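Local coordinates for protein putative enoyl-CoA hydratase/isomerase (Acinetobacter baumannii, PDB 3FDU) that probably acts on enoyl-CoA thioesters as a hydratase or isomerase of the crotonase superfamily, at residues L33-W36 with I37-L41; K169-A172 with E173-L176; T191-A194 with T195-L199; M233-V236 with Q237-E240. The protein carries 4 engineered substitutions. All coordinates share one frame; numbering follows the deposited sequence.

Interaction 1: L33-W36 with I37-L41; sequences LYLW and IAKAL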
# COMPACT_ATOMS: atom_id res chain seq x y z
N LEU A 33 24.92 -20.56 -6.42
CA LEU A 33 24.60 -20.21 -5.04
C LEU A 33 23.12 -19.84 -4.93
O LEU A 33 22.45 -20.25 -3.98
CB LEU A 33 25.53 -19.07 -4.55
CG LEU A 33 25.32 -18.50 -3.13
CD1 LEU A 33 25.32 -19.64 -2.09
CD2 LEU A 33 26.44 -17.53 -2.85
N TYR A 34 22.58 -19.10 -5.91
CA TYR A 34 21.11 -18.90 -5.91
C TYR A 34 20.35 -20.26 -5.78
O TYR A 34 19.39 -20.41 -4.98
CB TYR A 34 20.64 -18.23 -7.19
CG TYR A 34 21.04 -16.79 -7.47
CD1 TYR A 34 20.43 -15.73 -6.80
CD2 TYR A 34 21.97 -16.49 -8.47
CE1 TYR A 34 20.74 -14.41 -7.10
CE2 TYR A 34 22.29 -15.16 -8.77
CZ TYR A 34 21.69 -14.14 -8.07
OH TYR A 34 21.96 -12.82 -8.40
N LEU A 35 20.78 -21.26 -6.54
CA LEU A 35 20.12 -22.58 -6.50
C LEU A 35 20.31 -23.32 -5.20
O LEU A 35 19.39 -24.02 -4.70
CB LEU A 35 20.64 -23.45 -7.65
CG LEU A 35 20.47 -22.83 -9.04
CD1 LEU A 35 21.01 -23.76 -10.13
CD2 LEU A 35 18.97 -22.48 -9.33
N TRP A 36 21.52 -23.22 -4.64
CA TRP A 36 21.76 -23.85 -3.34
C TRP A 36 20.86 -23.21 -2.29
O TRP A 36 20.33 -23.91 -1.43
CB TRP A 36 23.22 -23.69 -2.90
CG TRP A 36 24.17 -24.36 -3.86
CD1 TRP A 36 23.88 -25.38 -4.71
CD2 TRP A 36 25.55 -24.01 -4.09
NE1 TRP A 36 25.00 -25.70 -5.46
CE2 TRP A 36 26.04 -24.89 -5.09
CE3 TRP A 36 26.42 -23.07 -3.54
CZ2 TRP A 36 27.37 -24.83 -5.56
CZ3 TRP A 36 27.74 -23.02 -3.99
CH2 TRP A 36 28.20 -23.90 -5.00
N ILE A 37 20.74 -21.88 -2.32
CA ILE A 37 19.83 -21.25 -1.34
C ILE A 37 18.37 -21.72 -1.58
O ILE A 37 17.62 -22.01 -0.62
CB ILE A 37 19.92 -19.72 -1.34
CG1 ILE A 37 21.38 -19.25 -1.00
CG2 ILE A 37 18.97 -19.17 -0.25
CD1 ILE A 37 21.60 -17.70 -1.35
N ALA A 38 17.95 -21.74 -2.85
CA ALA A 38 16.59 -22.21 -3.21
C ALA A 38 16.34 -23.62 -2.72
O ALA A 38 15.28 -23.91 -2.16
CB ALA A 38 16.37 -22.13 -4.73
N LYS A 39 17.31 -24.52 -2.92
CA LYS A 39 17.10 -25.89 -2.48
C LYS A 39 16.98 -26.02 -0.99
O LYS A 39 16.17 -26.84 -0.50
CB LYS A 39 18.20 -26.86 -2.95
CG LYS A 39 18.60 -26.65 -4.40
CD LYS A 39 17.43 -26.65 -5.36
CE LYS A 39 17.86 -26.08 -6.71
NZ LYS A 39 17.44 -24.67 -6.77
N ALA A 40 17.81 -25.26 -0.26
CA ALA A 40 17.72 -25.25 1.21
C ALA A 40 16.35 -24.80 1.75
O ALA A 40 15.86 -25.34 2.77
CB ALA A 40 18.85 -24.38 1.84
N LEU A 41 15.78 -23.78 1.13
CA LEU A 41 14.41 -23.35 1.46
C LEU A 41 13.38 -24.48 1.17
O LEU A 41 12.49 -24.73 1.97
CB LEU A 41 14.03 -22.13 0.62
CG LEU A 41 14.88 -20.89 1.04
CD1 LEU A 41 14.67 -19.68 0.14
CD2 LEU A 41 14.58 -20.53 2.47

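Interaction 2: K169-A172 with E173-L176; sequences KFNA and ETAL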
# COMPACT_ATOMS: atom_id res chain seq x y z
N LYS A 169 20.47 4.59 -4.18
CA LYS A 169 20.71 3.95 -2.90
C LYS A 169 19.83 4.65 -1.86
O LYS A 169 19.39 5.82 -2.02
CB LYS A 169 22.23 3.98 -2.52
CG LYS A 169 23.09 3.05 -3.38
CD LYS A 169 24.57 3.18 -3.13
CE LYS A 169 25.37 2.16 -3.98
NZ LYS A 169 24.92 0.72 -3.74
N PHE A 170 19.48 3.91 -0.82
CA PHE A 170 18.58 4.42 0.22
C PHE A 170 18.86 3.75 1.56
O PHE A 170 19.40 2.64 1.60
CB PHE A 170 17.08 4.38 -0.19
CG PHE A 170 16.51 2.94 -0.47
CD1 PHE A 170 15.83 2.22 0.54
CD2 PHE A 170 16.63 2.37 -1.75
CE1 PHE A 170 15.28 0.92 0.28
CE2 PHE A 170 16.08 1.07 -2.03
CZ PHE A 170 15.44 0.35 -0.98
N ASN A 171 18.52 4.43 2.67
CA ASN A 171 19.01 3.97 3.95
C ASN A 171 17.92 3.18 4.67
O ASN A 171 16.85 2.88 4.09
CB ASN A 171 19.49 5.14 4.82
CG ASN A 171 18.38 6.19 5.04
OD1 ASN A 171 17.19 5.85 5.03
ND2 ASN A 171 18.76 7.44 5.24
N ALA A 172 18.20 2.77 5.91
CA ALA A 172 17.21 1.93 6.62
C ALA A 172 15.92 2.70 6.94
O ALA A 172 14.83 2.13 6.94
CB ALA A 172 17.83 1.29 7.90
N GLU A 173 16.01 4.00 7.19
CA GLU A 173 14.81 4.78 7.49
C GLU A 173 13.88 4.86 6.28
O GLU A 173 12.67 4.82 6.42
CB GLU A 173 15.19 6.18 7.98
CG GLU A 173 15.89 6.23 9.34
CD GLU A 173 17.32 5.64 9.37
OE1 GLU A 173 18.04 5.59 8.32
OE2 GLU A 173 17.73 5.22 10.48
N THR A 174 14.45 5.05 5.10
CA THR A 174 13.67 5.01 3.85
C THR A 174 13.04 3.61 3.67
O THR A 174 11.86 3.52 3.32
CB THR A 174 14.56 5.35 2.61
OG1 THR A 174 14.97 6.73 2.72
CG2 THR A 174 13.77 5.17 1.24
N ALA A 175 13.81 2.54 3.90
CA ALA A 175 13.30 1.18 3.70
C ALA A 175 12.20 0.92 4.70
O ALA A 175 11.21 0.28 4.38
CB ALA A 175 14.44 0.12 3.88
N LEU A 176 12.34 1.48 5.91
CA LEU A 176 11.29 1.31 6.96
C LEU A 176 10.01 2.09 6.58
O LEU A 176 8.91 1.58 6.67
CB LEU A 176 11.84 1.79 8.33
CG LEU A 176 10.88 1.70 9.53
CD1 LEU A 176 10.82 0.30 10.10
CD2 LEU A 176 11.30 2.67 10.60
O HOH W 1 17.55 6.99 2.01

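Interaction 3: T191-A194 with T195-L199; sequences TAQA and TAQHL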
# COMPACT_ATOMS: atom_id res chain seq x y z
N THR A 191 17.78 -10.03 17.25
CA THR A 191 16.33 -9.81 17.16
C THR A 191 15.67 -10.87 16.28
O THR A 191 14.57 -11.39 16.58
CB THR A 191 15.99 -8.41 16.59
OG1 THR A 191 16.41 -7.38 17.50
CG2 THR A 191 14.47 -8.28 16.40
N ALA A 192 16.31 -11.18 15.15
CA ALA A 192 15.73 -12.14 14.23
C ALA A 192 15.61 -13.52 14.93
O ALA A 192 14.64 -14.26 14.74
CB ALA A 192 16.56 -12.27 13.02
N GLN A 193 16.63 -13.86 15.71
CA GLN A 193 16.65 -15.13 16.43
C GLN A 193 15.60 -15.15 17.54
O GLN A 193 14.93 -16.15 17.68
CB GLN A 193 18.09 -15.40 16.98
CG GLN A 193 18.14 -16.52 18.04
CD GLN A 193 17.82 -17.92 17.47
OE1 GLN A 193 17.98 -18.19 16.28
NE2 GLN A 193 17.38 -18.82 18.34
N ALA A 194 15.42 -14.05 18.30
CA ALA A 194 14.39 -14.04 19.38
C ALA A 194 12.97 -14.12 18.83
O ALA A 194 12.07 -14.74 19.43
CB ALA A 194 14.52 -12.80 20.30
N THR A 195 12.76 -13.45 17.70
CA THR A 195 11.49 -13.53 17.00
C THR A 195 11.26 -14.94 16.49
O THR A 195 10.15 -15.46 16.64
CB THR A 195 11.42 -12.45 15.88
OG1 THR A 195 11.69 -11.18 16.46
CG2 THR A 195 10.04 -12.31 15.28
N ALA A 196 12.25 -15.56 15.86
CA ALA A 196 12.10 -16.94 15.38
C ALA A 196 11.73 -17.92 16.56
O ALA A 196 10.92 -18.80 16.37
CB ALA A 196 13.36 -17.42 14.71
N GLN A 197 12.36 -17.74 17.72
CA GLN A 197 12.09 -18.59 18.88
C GLN A 197 10.66 -18.35 19.37
O GLN A 197 9.96 -19.31 19.73
CB GLN A 197 13.05 -18.27 20.03
CG GLN A 197 14.41 -18.95 19.94
CD GLN A 197 15.47 -18.30 20.87
OE1 GLN A 197 16.67 -18.60 20.78
NE2 GLN A 197 15.03 -17.42 21.77
N HIS A 198 10.23 -17.09 19.42
CA HIS A 198 8.85 -16.80 19.78
C HIS A 198 7.88 -17.50 18.83
O HIS A 198 6.92 -18.12 19.26
CB HIS A 198 8.59 -15.28 19.82
CG HIS A 198 7.14 -14.91 20.03
ND1 HIS A 198 6.39 -15.35 21.10
CD2 HIS A 198 6.32 -14.07 19.33
CE1 HIS A 198 5.18 -14.83 21.04
NE2 HIS A 198 5.11 -14.05 19.98
N LEU A 199 8.13 -17.42 17.52
CA LEU A 199 7.26 -18.11 16.58
C LEU A 199 7.29 -19.64 16.76
O LEU A 199 6.24 -20.28 16.58
CB LEU A 199 7.58 -17.73 15.12
CG LEU A 199 7.35 -16.24 14.79
CD1 LEU A 199 7.56 -15.94 13.25
CD2 LEU A 199 5.95 -15.86 15.22

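Interaction 4: M233-V236 with Q237-E240; sequences MQRV and QSPE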
# COMPACT_ATOMS: atom_id res chain seq x y z
N MET A 233 15.00 -11.07 -19.31
CA MET A 233 15.91 -11.73 -20.26
C MET A 233 16.04 -11.04 -21.63
O MET A 233 17.14 -11.08 -22.25
CB MET A 233 15.56 -13.23 -20.40
CG MET A 233 15.98 -14.09 -19.16
SD MET A 233 17.75 -14.13 -18.68
CE MET A 233 18.42 -14.83 -20.26
N GLN A 234 14.95 -10.41 -22.09
CA GLN A 234 14.96 -9.49 -23.26
C GLN A 234 15.98 -8.37 -23.07
O GLN A 234 16.72 -8.03 -24.00
CB GLN A 234 13.59 -8.85 -23.48
CG GLN A 234 12.49 -9.86 -23.90
CD GLN A 234 11.09 -9.21 -24.02
OE1 GLN A 234 10.92 -7.99 -23.90
NE2 GLN A 234 10.11 -10.03 -24.26
N ARG A 235 15.98 -7.79 -21.88
CA ARG A 235 17.01 -6.77 -21.51
C ARG A 235 18.37 -7.35 -21.38
O ARG A 235 19.31 -6.78 -21.91
CB ARG A 235 16.64 -6.05 -20.19
CG ARG A 235 15.19 -5.69 -20.08
CD ARG A 235 14.83 -4.32 -20.56
NE ARG A 235 15.81 -3.75 -21.45
CZ ARG A 235 15.73 -3.80 -22.77
NH1 ARG A 235 14.69 -4.41 -23.35
NH2 ARG A 235 16.67 -3.23 -23.51
N VAL A 236 18.53 -8.48 -20.69
CA VAL A 236 19.85 -9.14 -20.63
C VAL A 236 20.47 -9.45 -22.05
O VAL A 236 21.71 -9.37 -22.26
CB VAL A 236 19.76 -10.46 -19.86
CG1 VAL A 236 20.99 -11.37 -20.16
CG2 VAL A 236 19.48 -10.20 -18.31
N GLN A 237 19.60 -9.88 -22.96
CA GLN A 237 19.97 -10.25 -24.35
C GLN A 237 19.99 -9.10 -25.33
O GLN A 237 20.23 -9.29 -26.53
CB GLN A 237 18.97 -11.33 -24.87
CG GLN A 237 19.25 -12.63 -24.17
CD GLN A 237 18.39 -13.76 -24.64
OE1 GLN A 237 17.62 -14.30 -23.86
NE2 GLN A 237 18.50 -14.11 -25.94
N SER A 238 19.70 -7.90 -24.85
CA SER A 238 19.65 -6.79 -25.78
C SER A 238 21.03 -6.50 -26.44
O SER A 238 22.09 -6.72 -25.86
CB SER A 238 19.06 -5.54 -25.11
OG SER A 238 20.03 -5.01 -24.20
N PRO A 239 20.99 -6.01 -27.69
CA PRO A 239 22.26 -5.77 -28.39
C PRO A 239 23.08 -4.73 -27.65
O PRO A 239 24.31 -4.83 -27.61
CB PRO A 239 21.82 -5.22 -29.75
CG PRO A 239 20.41 -5.72 -29.95
CD PRO A 239 19.81 -5.86 -28.56
N GLU A 240 22.43 -3.74 -27.07
CA GLU A 240 23.20 -2.71 -26.37
C GLU A 240 23.88 -3.24 -25.10
O GLU A 240 24.97 -2.78 -24.72
CB GLU A 240 22.37 -1.41 -26.17
CG GLU A 240 21.21 -1.47 -25.19
CD GLU A 240 19.89 -1.98 -25.84
OE1 GLU A 240 19.95 -2.71 -26.87
OE2 GLU A 240 18.80 -1.67 -25.28

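Interaction 1: L33-W36 with I37-L41
The amide of Ile37 donates to Leu33 O at 2.9 Å, a nearly straight rung in the ladder of i to i+4 bonds along one continuous helix. Ala38 N repeats it on Tyr34 O, and Ala40 N on Trp36 O at 3.1 Å. Lys39 N and Lys39 NZ are both modelled as donors to Leu35 O, but that oxygen sits too near the lysine chain; its position is unsure, and with it the geometry of both bonds. As modelled, the lysine, bent at chi2 and chi4, lies beside Leu35 and points the same way, with Lys39 NZ 3.5 Å from Leu35 CB. On the buried side Leu33 CD1 meets Ile37 CG1 at 4.1 Å, the two chains meeting aslant. Ile37 chi1 of -59° sets CG1 beside its own backbone N, 3.3 Å from Leu33 O. Around this turn, Ile37 and Ala38 rest on helix 87-97, while Ala40 and Leu41 lie on Leu18 of strand 15-20; Trp36 stacks on His4, and Tyr34 OH bonds to Asn66. The helix is the crossover of a beta-alpha-beta unit, and the chemistry of this turn is mainly apolar: aliphatic groups seal it against strand 15-20 and helix 87-97.

Interaction 2: K169-A172 with E173-L176
The Phe170 ring receives Ala175 CB at its edge, in the ring plane, 3.8 Å from Phe170 CE1. Thr174 CG2 comes up obliquely, 3.7 Å from Phe170 CD1, and the two side chains cross at about a right angle. The phenyl is set there by chi1 of 62°, which puts CG between the backbone N and the carbonyl carbon and the ring against Thr174 and Ala175. Phe132, whose backbone also pairs with that of Phe170, meets the ring with its plane only some 15° away.

The second flat group is the Asn171 amide. Its oxygen OD1 accepts from Thr174 N at 2.9 Å, the donor almost straight ahead of the side-chain C=O and the N-H angle 170°. The Glu173 carboxylate is modelled nearly perpendicular to this amide, but the glutamate has two deposited conformers, which makes this placement tentative. A water accepts from Asn171 N at 2.8 Å and is hydrogen-bonded to Thr174 OG1 at 2.7 Å, so it ties the backbone of the cap to the threonine hydroxyl. Beyond the cap along the chain, Ala175 N bonds to Asn171 O and Leu176 N to Ala172 O, which starts the regular helical ladder.

Ala172 and Leu176 pack on Ile184 of strand 183-184, so the short helix is fastened to the last strand of the six-stranded sheet. The whole is an asparagine N-cap, placed where the short, weakly bonded strand 169-170 hands over to helix 172-177.

Interaction 3: T191-A194 with T195-L199
Thr195 grips Thr191 O twice: its OG1 donates at 2.9 Å and its own backbone N at 3.0 Å, the two arriving from opposite faces of the carbonyl plane. A chi1 of -55° lays OG1 beside the backbone N, facing the carbonyl of Thr191 four residues back, which satisfies the hydroxyl inside the helix. Thr191 runs alongside and points the same way, its CG2 4.0 Å from Thr195 OG1; its own hydroxyl bonds to Asp187 O, one turn earlier.

Ala196 follows, with N bound to Ala192 O at 2.9 Å, and its methyl lies against Val52, Val54 and Ile103 of the sheet.

Gln197 repeats the backbone bond to Gln193 O, and its side chain adds another. Gln193 NE2 donates to Gln197 OE1 at 2.6 Å, shorter than usual, which leaves the exact placing of the two amide ends less sure. As modelled, the bond lies in the plane of the Gln193 amide but meets the acceptor from above its carbonyl plane, the two amides turned 78° against each other.

His198 N bonds to Ala194 O, while the imidazole leads outward: NE2 reaches Thr166 O of the second subunit. Leu199 closes the segment on Val52 and Pro101 and touches Phe165 of that same subunit.

This is an amphipathic helix of the crotonase fold, laid across strands 52-57, 102-106 and 123-126 by its small residues and meeting the next subunit near its C-terminal end.

Interaction 4: M233-V236 with Q237-E240
Arg235 and Glu240 reach across the break between two helices, their chains meeting at a slant, with the guanidinium and carboxylate planes 43° apart. Glu240 OE2 lies at the edge of the guanidinium, in its plane, 3.2 Å from Arg235 NH2: a salt bridge through one oxygen and one nitrogen. The arginine gets there by bending at chi2 and chi3, which bring the guanidinium back along the turn. Arg235 NH2 also passes 3.7 Å from Ser238 CB. At the other end of the group, NE makes a weak hydrogen bond to Gly140 O, and the arginine also packs on Ala205 of the third subunit.

Ser238 is drawn to the same residue through its backbone. Its OG donates to Arg235 O at 3.0 Å, tilted only a little from the carbonyl plane, whereas its N comes in at 3.2 Å from well above that plane; Arg235 O thus holds two donors. With chi1 of 73°, the hydroxyl stands between the backbone N and the carbonyl carbon, where it also bonds weakly to Met241 N.

One residue earlier, Gln237 N closes the last helical turn on Met233 O at 2.8 Å. The glutamine chain slants across the methionine, Gln237 OE1 3.7 Å from Met233 CE, while Met233 and Val236 both rest on Phe74 of helix 68-76.

The arrangement is a junction between two successive helices: helix 218-236 ends, and Ser238, followed by Pro239, is the N-cap of helix 239-248.

All four contacts are local turns of one chain, met in series from interaction 1 to interaction 4, and none touches another. Interactions 1 and 3 lie on helices 31-46 and 188-200, which both pack against the six-stranded sheet; their centres are about 22 Å apart. Interaction 2 adjoins strand 183-184, an outermost strand of that sheet, with its centre about 23 Å from that of interaction 3. Interaction 4 joins the two last helices and lies about 42 Å centre to centre from interaction 3, the two being on opposite sides of the chain's centre. Residues 195-199 meet the second subunit and residues 233-236 the third, so two well-separated parts of the subunit face different neighbours in the three-chain assembly.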